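Two structures of conserved Archaeal protein from Sulfolobus acidocaldarius compared at one contact. The protein reduces the double bonds of the geranylgeranyl chains in archaeal glycerophospholipids, with FAD as cofactor, in the biosynthesis of membrane lipids. Structure 1 is PDB 4OPD (chain A, 1.81 Å), residues N72-I77 and D201-F206; structure 2 is PDB 3ATQ (chain B, 1.85 Å), residues N72-I77 and D201-F206. Both blocks share one frame: the second was fitted to the first on N, CA, C and O of the twelve residues, RMSD 0.10 Å. Numbering follows each deposited sequence.

Structure 1 (4OPD); sequences NKINGI and DYLRIF. With GRG (geranylgeranyl diphosphate), chain C.
The side chains of Ile-77 and Leu-203 cross obliquely where strand 70-80 runs parallel to strand 202-206 in the mixed sheet beside the lipid site. Backbone bonds between the segments include Asn-75 N to Asp-201 O, 2.8 Å and nearly straight at 174°, and Leu-203 N to Gly-76 O, 3.0 Å. From CB, Ile-77 sends CG2 to Ile-205 CD1 at 3.9 Å and CG1 to Leu-203 CB at 4.0 Å. With chi2 at 179° the chain stays extended, and Ile-77 CD1 ends 4.0 Å from C11 of geranylgeranyl diphosphate. Ile-74 CD1 meets Leu-203 CD2 at 3.7 Å, the two side chains at about a right angle, while Ile-74 CG2 lies 3.9 Å from C10 of the ligand. On the sheet face that carries Tyr-202, Gly-76 N lies 3.8 Å above the Tyr-202 ring plane, offset toward the rim.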
# COMPACT_ATOMS: atom_id res chain seq x y z
N ASN A 72 -16.16 11.36 6.20
CA ASN A 72 -17.19 11.16 5.18
C ASN A 72 -17.37 9.69 4.85
O ASN A 72 -16.39 8.97 4.61
CB ASN A 72 -16.83 11.96 3.92
CG ASN A 72 -17.97 12.01 2.89
OD1 ASN A 72 -19.15 12.16 3.24
ND2 ASN A 72 -17.61 11.90 1.62
N LYS A 73 -18.61 9.22 4.88
CA LYS A 73 -18.94 7.85 4.51
C LYS A 73 -18.90 7.69 3.00
O LYS A 73 -19.48 8.50 2.27
CB LYS A 73 -20.31 7.46 5.05
CG LYS A 73 -20.76 6.07 4.63
CD LYS A 73 -19.80 5.01 5.17
CE LYS A 73 -20.22 3.61 4.77
NZ LYS A 73 -19.20 2.61 5.19
N ILE A 74 -18.24 6.64 2.52
CA ILE A 74 -18.12 6.38 1.09
C ILE A 74 -18.98 5.20 0.62
O ILE A 74 -18.98 4.14 1.24
CB ILE A 74 -16.65 6.09 0.69
CG1 ILE A 74 -15.78 7.31 0.98
CG2 ILE A 74 -16.56 5.73 -0.79
CD1 ILE A 74 -16.30 8.60 0.36
N ASN A 75 -19.71 5.39 -0.48
CA ASN A 75 -20.59 4.34 -0.99
C ASN A 75 -20.15 3.77 -2.33
O ASN A 75 -20.75 2.82 -2.84
CB ASN A 75 -22.02 4.86 -1.08
CG ASN A 75 -22.66 4.98 0.27
OD1 ASN A 75 -22.43 4.15 1.15
ND2 ASN A 75 -23.46 6.03 0.46
N GLY A 76 -19.09 4.35 -2.89
CA GLY A 76 -18.59 3.86 -4.16
C GLY A 76 -17.56 4.76 -4.80
O GLY A 76 -17.10 5.72 -4.19
N ILE A 77 -17.21 4.44 -6.04
CA ILE A 77 -16.14 5.11 -6.75
C ILE A 77 -16.55 5.32 -8.20
O ILE A 77 -17.10 4.42 -8.83
CB ILE A 77 -14.83 4.29 -6.71
CG1 ILE A 77 -14.31 4.15 -5.28
CG2 ILE A 77 -13.76 4.92 -7.59
CD1 ILE A 77 -13.05 3.35 -5.17
N ASP A 201 -20.73 11.17 -1.62
CA ASP A 201 -20.39 9.88 -1.03
C ASP A 201 -19.65 8.99 -2.04
O ASP A 201 -19.38 7.82 -1.76
CB ASP A 201 -21.65 9.17 -0.49
CG ASP A 201 -22.75 9.02 -1.53
OD1 ASP A 201 -22.81 9.78 -2.52
OD2 ASP A 201 -23.60 8.12 -1.34
N TYR A 202 -19.30 9.56 -3.19
CA TYR A 202 -18.55 8.82 -4.20
C TYR A 202 -17.18 9.43 -4.47
O TYR A 202 -17.05 10.63 -4.73
CB TYR A 202 -19.36 8.74 -5.50
CG TYR A 202 -20.39 7.64 -5.46
CD1 TYR A 202 -21.61 7.82 -4.83
CD2 TYR A 202 -20.12 6.40 -6.03
CE1 TYR A 202 -22.54 6.81 -4.77
CE2 TYR A 202 -21.05 5.37 -5.98
CZ TYR A 202 -22.25 5.59 -5.35
OH TYR A 202 -23.17 4.57 -5.29
N LEU A 203 -16.15 8.59 -4.39
CA LEU A 203 -14.82 9.00 -4.80
C LEU A 203 -14.76 9.15 -6.31
O LEU A 203 -15.48 8.47 -7.04
CB LEU A 203 -13.76 7.97 -4.35
CG LEU A 203 -13.63 7.65 -2.87
CD1 LEU A 203 -12.40 6.78 -2.61
CD2 LEU A 203 -13.55 8.93 -2.06
N ARG A 204 -13.88 10.03 -6.78
CA ARG A 204 -13.66 10.16 -8.21
C ARG A 204 -12.22 9.85 -8.52
O ARG A 204 -11.30 10.34 -7.86
CB ARG A 204 -14.05 11.55 -8.69
CG ARG A 204 -15.48 11.96 -8.29
CD ARG A 204 -15.73 13.41 -8.65
NE ARG A 204 -16.91 13.94 -7.97
CZ ARG A 204 -17.30 15.21 -8.08
NH1 ARG A 204 -16.60 16.04 -8.85
NH2 ARG A 204 -18.37 15.64 -7.42
N ILE A 205 -12.02 8.98 -9.51
CA ILE A 205 -10.69 8.64 -9.99
C ILE A 205 -10.64 8.93 -11.49
O ILE A 205 -11.54 8.52 -12.24
CB ILE A 205 -10.35 7.17 -9.71
CG1 ILE A 205 -10.17 6.96 -8.20
CG2 ILE A 205 -9.08 6.72 -10.47
CD1 ILE A 205 -9.94 5.52 -7.84
N PHE A 206 -9.62 9.66 -11.92
CA PHE A 206 -9.54 10.12 -13.31
C PHE A 206 -8.30 9.56 -13.99
O PHE A 206 -7.19 9.99 -13.67
CB PHE A 206 -9.49 11.65 -13.42
CG PHE A 206 -10.63 12.36 -12.72
CD1 PHE A 206 -11.79 12.67 -13.40
CD2 PHE A 206 -10.51 12.75 -11.40
CE1 PHE A 206 -12.84 13.34 -12.77
CE2 PHE A 206 -11.55 13.43 -10.76
CZ PHE A 206 -12.70 13.72 -11.44
C20 GRG C . -5.24 7.75 -4.00
C19 GRG C . -2.90 6.58 -4.06
C18 GRG C . -4.39 6.51 -3.82
C17 GRG C . -4.97 5.35 -3.44
C16 GRG C . -6.46 5.28 -3.21
C14 GRG C . -8.89 3.80 -4.40
C13 GRG C . -8.34 3.68 -3.00
C15 GRG C . -6.85 3.88 -2.77
C12 GRG C . -9.13 3.42 -1.95
C11 GRG C . -10.63 3.22 -2.05
C9 GRG C . -11.08 2.54 -0.78
C8 GRG C . -12.58 2.60 -0.64
C10 GRG C . -13.26 3.79 0.00
C7 GRG C . -13.33 1.58 -1.09
C6 GRG C . -14.83 1.64 -0.96
C5 GRG C . -15.43 1.63 -2.34
C3 GRG C . -15.56 0.20 -2.82
C4 GRG C . -15.88 -0.07 -4.28
C2 GRG C . -15.39 -0.83 -1.96
C1 GRG C . -15.52 -2.26 -2.44
O1 GRG C . -15.35 -3.13 -1.34
PA GRG C . -16.36 -4.34 -1.20
O1A GRG C . -15.69 -5.61 -1.66
O3A GRG C . -17.62 -4.05 -2.12
O2A GRG C . -16.78 -4.47 0.24
PB GRG C . -19.09 -4.60 -1.86
O1B GRG C . -19.96 -4.26 -3.05
O2B GRG C . -19.05 -6.10 -1.67
O3B GRG C . -19.64 -3.94 -0.60

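Structure 2 (3ATQ); sequences NKINGI and DYLRIF.
Leu-203 meets Ile-77 in an oblique crossing of their side chains, and backbone bonds between the segments include Asn-75 N to Asp-201 O, 2.8 Å with an angle of 175° at the hydrogen, and Leu-203 N to Gly-76 O, 2.9 Å. From CB, Ile-77 sends its branch CG2 to Ile-205 CD1 at 3.9 Å, and Ile-77 CG1 meets Leu-203 CB at the same separation, 3.9 Å. Here chi2 is 87°, which folds the tip back until Ile-77 CD1 stands 3.2 Å from Ile-77 N of its own backbone. Ile-74 CD1 touches Leu-203 CD2 at 3.4 Å, the two side chains at about a right angle. A bound tetradecane lies near Leu-203. On the sheet face that carries Tyr-202, Gly-76 N sits 3.9 Å above the Tyr-202 ring plane, offset toward the rim.

Structure 1 against structure 2
Backbone bonds found in both structures include Asn-75(A) N to Asp-201(A) O and Asn-75(B) N to Asp-201(B) O, both 2.8 Å, and the bond from Leu-203(A) N to Gly-76(A) O, which recurs from Leu-203(B) N to Gly-76(B) O. The comparable CA atoms coincide within the error.

In the packing, the models differ at the tip of one side chain. Chi2 is 179° in Ile-77(A) and 87° in Ile-77(B), and after superposition the two CD1 atoms stand 1.6 Å apart, so the place of CD1 in Ile-77(A) is left. The rotation is about the CB-CG1 bond, and the contacts made nearer the backbone persist: CG1 of Ile-77(A) is 4.0 Å from CB of Leu-203(A), and CG1 of Ile-77(B) 3.9 Å from CB of Leu-203(B); CG2 of Ile-77(A) lies 3.9 Å from CD1 of Ile-205(A), as does CG2 of Ile-77(B) from CD1 of Ile-205(B). Ile-74(A), Asp-201(A), Tyr-202(A), Leu-203(A) and Ile-205(A) keep their places with their counterparts.

The bound group differs too. Geranylgeranyl diphosphate, in structure 1 alone, touches Ile-74(A), Ile-77(A) and Ile-205(A), and CD1 of Ile-77(A) lies 4.0 Å from its C11; in structure 2 tetradecane occupies this place, wholly or in part.

Structure 2 (3ATQ)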
# COMPACT_ATOMS: atom_id res chain seq x y z
N ASN B 72 -16.19 11.33 6.25
CA ASN B 72 -17.25 11.14 5.25
C ASN B 72 -17.44 9.67 4.90
O ASN B 72 -16.46 8.97 4.64
CB ASN B 72 -16.90 11.95 4.01
CG ASN B 72 -18.02 12.00 3.00
OD1 ASN B 72 -19.18 12.26 3.34
ND2 ASN B 72 -17.67 11.80 1.75
N LYS B 73 -18.69 9.20 4.88
CA LYS B 73 -18.93 7.81 4.49
C LYS B 73 -18.90 7.69 2.96
O LYS B 73 -19.45 8.54 2.26
CB LYS B 73 -20.25 7.26 5.07
CG LYS B 73 -20.59 5.81 4.63
CD LYS B 73 -19.61 4.77 5.17
CE LYS B 73 -19.80 3.41 4.50
NZ LYS B 73 -21.14 2.83 4.81
N ILE B 74 -18.24 6.64 2.47
CA ILE B 74 -18.10 6.41 1.03
C ILE B 74 -18.93 5.19 0.61
O ILE B 74 -18.89 4.17 1.28
CB ILE B 74 -16.60 6.18 0.64
CG1 ILE B 74 -15.75 7.43 0.95
CG2 ILE B 74 -16.43 5.80 -0.83
CD1 ILE B 74 -16.21 8.70 0.24
N ASN B 75 -19.67 5.34 -0.49
CA ASN B 75 -20.55 4.30 -1.02
C ASN B 75 -20.07 3.74 -2.37
O ASN B 75 -20.64 2.76 -2.87
CB ASN B 75 -21.99 4.84 -1.12
CG ASN B 75 -22.65 4.97 0.24
OD1 ASN B 75 -23.32 5.96 0.54
ND2 ASN B 75 -22.46 3.96 1.08
N GLY B 76 -19.03 4.35 -2.93
CA GLY B 76 -18.41 3.84 -4.15
C GLY B 76 -17.46 4.81 -4.84
O GLY B 76 -17.07 5.84 -4.26
N ILE B 77 -17.11 4.48 -6.08
CA ILE B 77 -16.12 5.23 -6.85
C ILE B 77 -16.63 5.43 -8.26
O ILE B 77 -17.21 4.51 -8.86
CB ILE B 77 -14.74 4.48 -6.94
CG1 ILE B 77 -14.12 4.28 -5.56
CG2 ILE B 77 -13.74 5.26 -7.79
CD1 ILE B 77 -14.56 3.03 -4.83
N ASP B 201 -20.75 11.22 -1.59
CA ASP B 201 -20.43 9.89 -1.07
C ASP B 201 -19.65 9.02 -2.06
O ASP B 201 -19.40 7.84 -1.79
CB ASP B 201 -21.69 9.16 -0.58
CG ASP B 201 -22.76 9.03 -1.67
OD1 ASP B 201 -22.85 9.90 -2.56
OD2 ASP B 201 -23.52 8.04 -1.60
N TYR B 202 -19.29 9.58 -3.22
CA TYR B 202 -18.51 8.84 -4.21
C TYR B 202 -17.14 9.45 -4.42
O TYR B 202 -17.02 10.66 -4.64
CB TYR B 202 -19.25 8.75 -5.56
CG TYR B 202 -20.34 7.69 -5.53
CD1 TYR B 202 -20.14 6.46 -6.15
CD2 TYR B 202 -21.52 7.91 -4.84
CE1 TYR B 202 -21.12 5.48 -6.10
CE2 TYR B 202 -22.51 6.93 -4.78
CZ TYR B 202 -22.28 5.72 -5.41
OH TYR B 202 -23.25 4.74 -5.36
N LEU B 203 -16.11 8.60 -4.37
CA LEU B 203 -14.75 9.03 -4.73
C LEU B 203 -14.75 9.14 -6.25
O LEU B 203 -15.56 8.49 -6.92
CB LEU B 203 -13.70 7.98 -4.31
CG LEU B 203 -13.68 7.51 -2.85
CD1 LEU B 203 -12.55 6.51 -2.63
CD2 LEU B 203 -13.55 8.69 -1.87
N ARG B 204 -13.88 9.99 -6.77
CA ARG B 204 -13.71 10.15 -8.20
C ARG B 204 -12.26 9.84 -8.54
O ARG B 204 -11.32 10.37 -7.93
CB ARG B 204 -14.08 11.56 -8.66
CG ARG B 204 -15.49 12.02 -8.26
CD ARG B 204 -15.78 13.39 -8.81
NE ARG B 204 -16.92 14.00 -8.13
CZ ARG B 204 -17.27 15.28 -8.24
NH1 ARG B 204 -16.57 16.11 -9.00
NH2 ARG B 204 -18.32 15.73 -7.57
N ILE B 205 -12.09 8.95 -9.49
CA ILE B 205 -10.76 8.64 -9.99
C ILE B 205 -10.72 8.92 -11.50
O ILE B 205 -11.57 8.41 -12.24
CB ILE B 205 -10.35 7.19 -9.64
CG1 ILE B 205 -10.18 7.07 -8.11
CG2 ILE B 205 -9.07 6.78 -10.40
CD1 ILE B 205 -9.86 5.68 -7.59
N PHE B 206 -9.74 9.72 -11.94
CA PHE B 206 -9.58 10.07 -13.35
C PHE B 206 -8.31 9.45 -13.94
O PHE B 206 -7.18 9.71 -13.49
CB PHE B 206 -9.54 11.59 -13.52
CG PHE B 206 -10.61 12.32 -12.77
CD1 PHE B 206 -11.83 12.63 -13.38
CD2 PHE B 206 -10.40 12.73 -11.46
CE1 PHE B 206 -12.83 13.31 -12.68
CE2 PHE B 206 -11.38 13.43 -10.75
CZ PHE B 206 -12.60 13.72 -11.37